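Local coordinates for protein endonuclease MutS2 (Deinococcus radiodurans, PDB 4OD6) that probably cuts nucleic acid through its Smr domain, the part in this model, and is thought to sense and split collided ribosomes, at residues G52-R55 / R56-R59. Residues are numbered along the deposited sequence; the frame is centred on the assembly and turned at random.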
ATOM      1  N   GLY A  52      -6.181  13.276  -1.164  1.00  9.87           N
ATOM      2  CA  GLY A  52      -4.957  12.575  -1.530  1.00 11.18           C
ATOM      3  C   GLY A  52      -3.831  12.579  -0.503  1.00 10.12           C
ATOM      4  O   GLY A  52      -2.680  12.316  -0.844  1.00 10.97           O
ATOM      5  N   VAL A  53      -4.154  12.867   0.754  1.00  9.43           N
ATOM      6  CA  VAL A  53      -3.160  12.915   1.805  1.00 10.51           C
ATOM      7  C   VAL A  53      -2.531  11.528   2.094  1.00  8.88           C
ATOM      8  O   VAL A  53      -1.321  11.376   2.123  1.00  9.04           O
ATOM      9  CB  VAL A  53      -3.767  13.491   3.103  1.00 12.89           C
ATOM     10  CG1 VAL A  53      -2.717  13.468   4.177  1.00 14.27           C
ATOM     11  CG2 VAL A  53      -4.265  14.909   2.903  1.00 13.96           C
ATOM     12  N   LEU A  54      -3.362  10.509   2.284  1.00  8.23           N
ATOM     13  CA  LEU A  54      -2.817   9.168   2.511  1.00  7.34           C
ATOM     14  C   LEU A  54      -2.054   8.667   1.291  1.00  6.89           C
ATOM     15  O   LEU A  54      -0.966   8.129   1.426  1.00  7.19           O
ATOM     16  CB  LEU A  54      -3.926   8.190   2.921  1.00  6.74           C
ATOM     17  CG  LEU A  54      -4.515   8.398   4.320  1.00  8.16           C
ATOM     18  CD1 LEU A  54      -5.430   7.231   4.637  1.00  8.72           C
ATOM     19  CD2 LEU A  54      -3.425   8.516   5.377  1.00 10.20           C
ATOM     20  N   ARG A  55      -2.593   8.866   0.106  1.00  6.77           N
ATOM     21  CA  ARG A  55      -1.919   8.328  -1.066  1.00  8.50           C
ATOM     22  C   ARG A  55      -0.509   8.928  -1.177  1.00  8.07           C
ATOM     23  O   ARG A  55       0.453   8.243  -1.377  1.00  7.95           O
ATOM     24  CB  ARG A  55      -2.713   8.681  -2.332  1.00 10.75           C
ATOM     25  CG  ARG A  55      -2.035   8.362  -3.658  1.00 13.49           C
ATOM     26  CD  ARG A  55      -2.935   8.814  -4.797  1.00 18.67           C
ATOM     27  NE  ARG A  55      -2.368   8.492  -6.084  1.00 23.63           N
ATOM     28  CZ  ARG A  55      -1.488   9.257  -6.687  1.00 26.91           C
ATOM     29  NH1 ARG A  55      -1.103  10.390  -6.140  1.00 29.77           N
ATOM     30  NH2 ARG A  55      -1.006   8.866  -7.835  1.00 26.75           N
ATOM     31  N   ARG A  56      -0.404  10.247  -1.062  1.00  8.15           N
ATOM     32  CA  ARG A  56       0.883  10.927  -1.257  1.00  8.27           C
ATOM     33  C   ARG A  56       1.861  10.537  -0.181  1.00  8.37           C
ATOM     34  O   ARG A  56       2.994  10.318  -0.460  1.00  9.20           O
ATOM     35  CB  ARG A  56       0.702  12.430  -1.305  1.00  9.38           C
ATOM     36  CG  ARG A  56       0.116  12.905  -2.615  1.00 11.45           C
ATOM     37  CD  ARG A  56       0.097  14.413  -2.697  1.00 14.74           C
ATOM     38  NE  ARG A  56      -0.683  14.991  -1.625  1.00 18.27           N
ATOM     39  CZ  ARG A  56      -1.979  15.263  -1.735  1.00 19.50           C
ATOM     40  NH1 ARG A  56      -2.609  14.980  -2.839  1.00 21.36           N
ATOM     41  NH2 ARG A  56      -2.627  15.758  -0.713  1.00 18.96           N
ATOM     42  N   THR A  57       1.428  10.515   1.053  1.00  8.09           N
ATOM     43  CA  THR A  57       2.338  10.158   2.144  1.00  9.14           C
ATOM     44  C   THR A  57       2.794   8.676   2.109  1.00  7.70           C
ATOM     45  O   THR A  57       3.933   8.346   2.349  1.00  8.15           O
ATOM     46  CB  THR A  57       1.776  10.495   3.528  1.00 11.87           C
ATOM     47  OG1 THR A  57       0.566   9.789   3.736  1.00 12.92           O
ATOM     48  CG2 THR A  57       1.504  11.943   3.651  1.00 13.15           C
ATOM     49  N   LEU A  58       1.852   7.787   1.850  1.00  7.16           N
ATOM     50  CA  LEU A  58       2.164   6.356   1.741  1.00  7.27           C
ATOM     51  C   LEU A  58       3.095   6.233   0.448  1.00  7.41           C
ATOM     52  O   LEU A  58       4.031   5.476   0.541  1.00  7.64           O
ATOM     53  CB  LEU A  58       0.936   5.501   1.546  1.00  6.74           C
ATOM     54  CG  LEU A  58       0.064   5.563   2.799  1.00  6.42           C
ATOM     55  CD1 LEU A  58      -1.301   4.911   2.554  1.00  6.80           C
ATOM     56  CD2 LEU A  58       0.751   4.932   3.984  1.00  7.61           C
ATOM     57  N   ARG A  59       2.927   6.870  -0.742  0.60  8.01           N
ATOM     58  CA  ARG A  59       3.823   6.726  -1.868  0.60  8.60           C
ATOM     59  C   ARG A  59       5.183   7.227  -1.491  0.60  8.92           C
ATOM     60  O   ARG A  59       6.205   6.733  -1.877  0.60  9.28           O
ATOM     61  CB  ARG A  59       3.279   7.457  -3.069  0.60  9.95           C
ATOM     62  CG  ARG A  59       2.053   6.800  -3.694  0.60 11.74           C
ATOM     63  CD  ARG A  59       1.431   7.675  -4.746  0.60 13.25           C
ATOM     64  NE  ARG A  59       2.408   8.080  -5.730  0.60 15.36           N
ATOM     65  CZ  ARG A  59       2.702   7.383  -6.806  0.60 16.70           C
ATOM     66  NH1 ARG A  59       2.084   6.236  -7.043  0.60 17.36           N
ATOM     67  NH2 ARG A  59       3.638   7.830  -7.624  0.60 17.54           N
TER
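The guanidinium groups of R55 and R59, one helical turn apart, form an offset parallel stack, their planes 4° apart and their centres 4.6 Å from one another, with R55 NH2 over the rim of the R59 group. R55 runs out extended; CD of R59 sits over the middle of the R55 guanidinium, 3.8 Å from R55 CZ, and the bend at chi3 (53°) helps turn the R59 group parallel to it. This holds for one of two modelled R59 conformers, so the stack need not be permanent. Two positive charges side by side would repel, but R55 NH2 also forms a salt bridge with D73 of strand 68-73, which probably offsets the cost.

The tight part lies along the backbone. Each N-H from R56 to R59 donates to the carbonyl four residues back, beginning with R56 N to G52 O at 3.1 Å and ending with R59 N to R55 O at 2.9 Å. A chi1 of 60° turns the T57 hydroxyl back onto the backbone, OG1 lying 2.9 Å from V53 O and 3.2 Å from L54 O. Buried L58 presses CG to 3.1 Å from L54 O and reaches on to V25 and L28 of helix 21-38. R56 folds back closely too, G52 O lying over its guanidinium face without a hydrogen bond to it.

On the exposed side the fit is looser: R56 NH2, bonded to M51 O, comes only within 4.1 Å of V53 CG2. The arrangement is that of the N-terminal two turns of helix 53-62, with G52 at the N-cap, in the alpha/beta Smr domain.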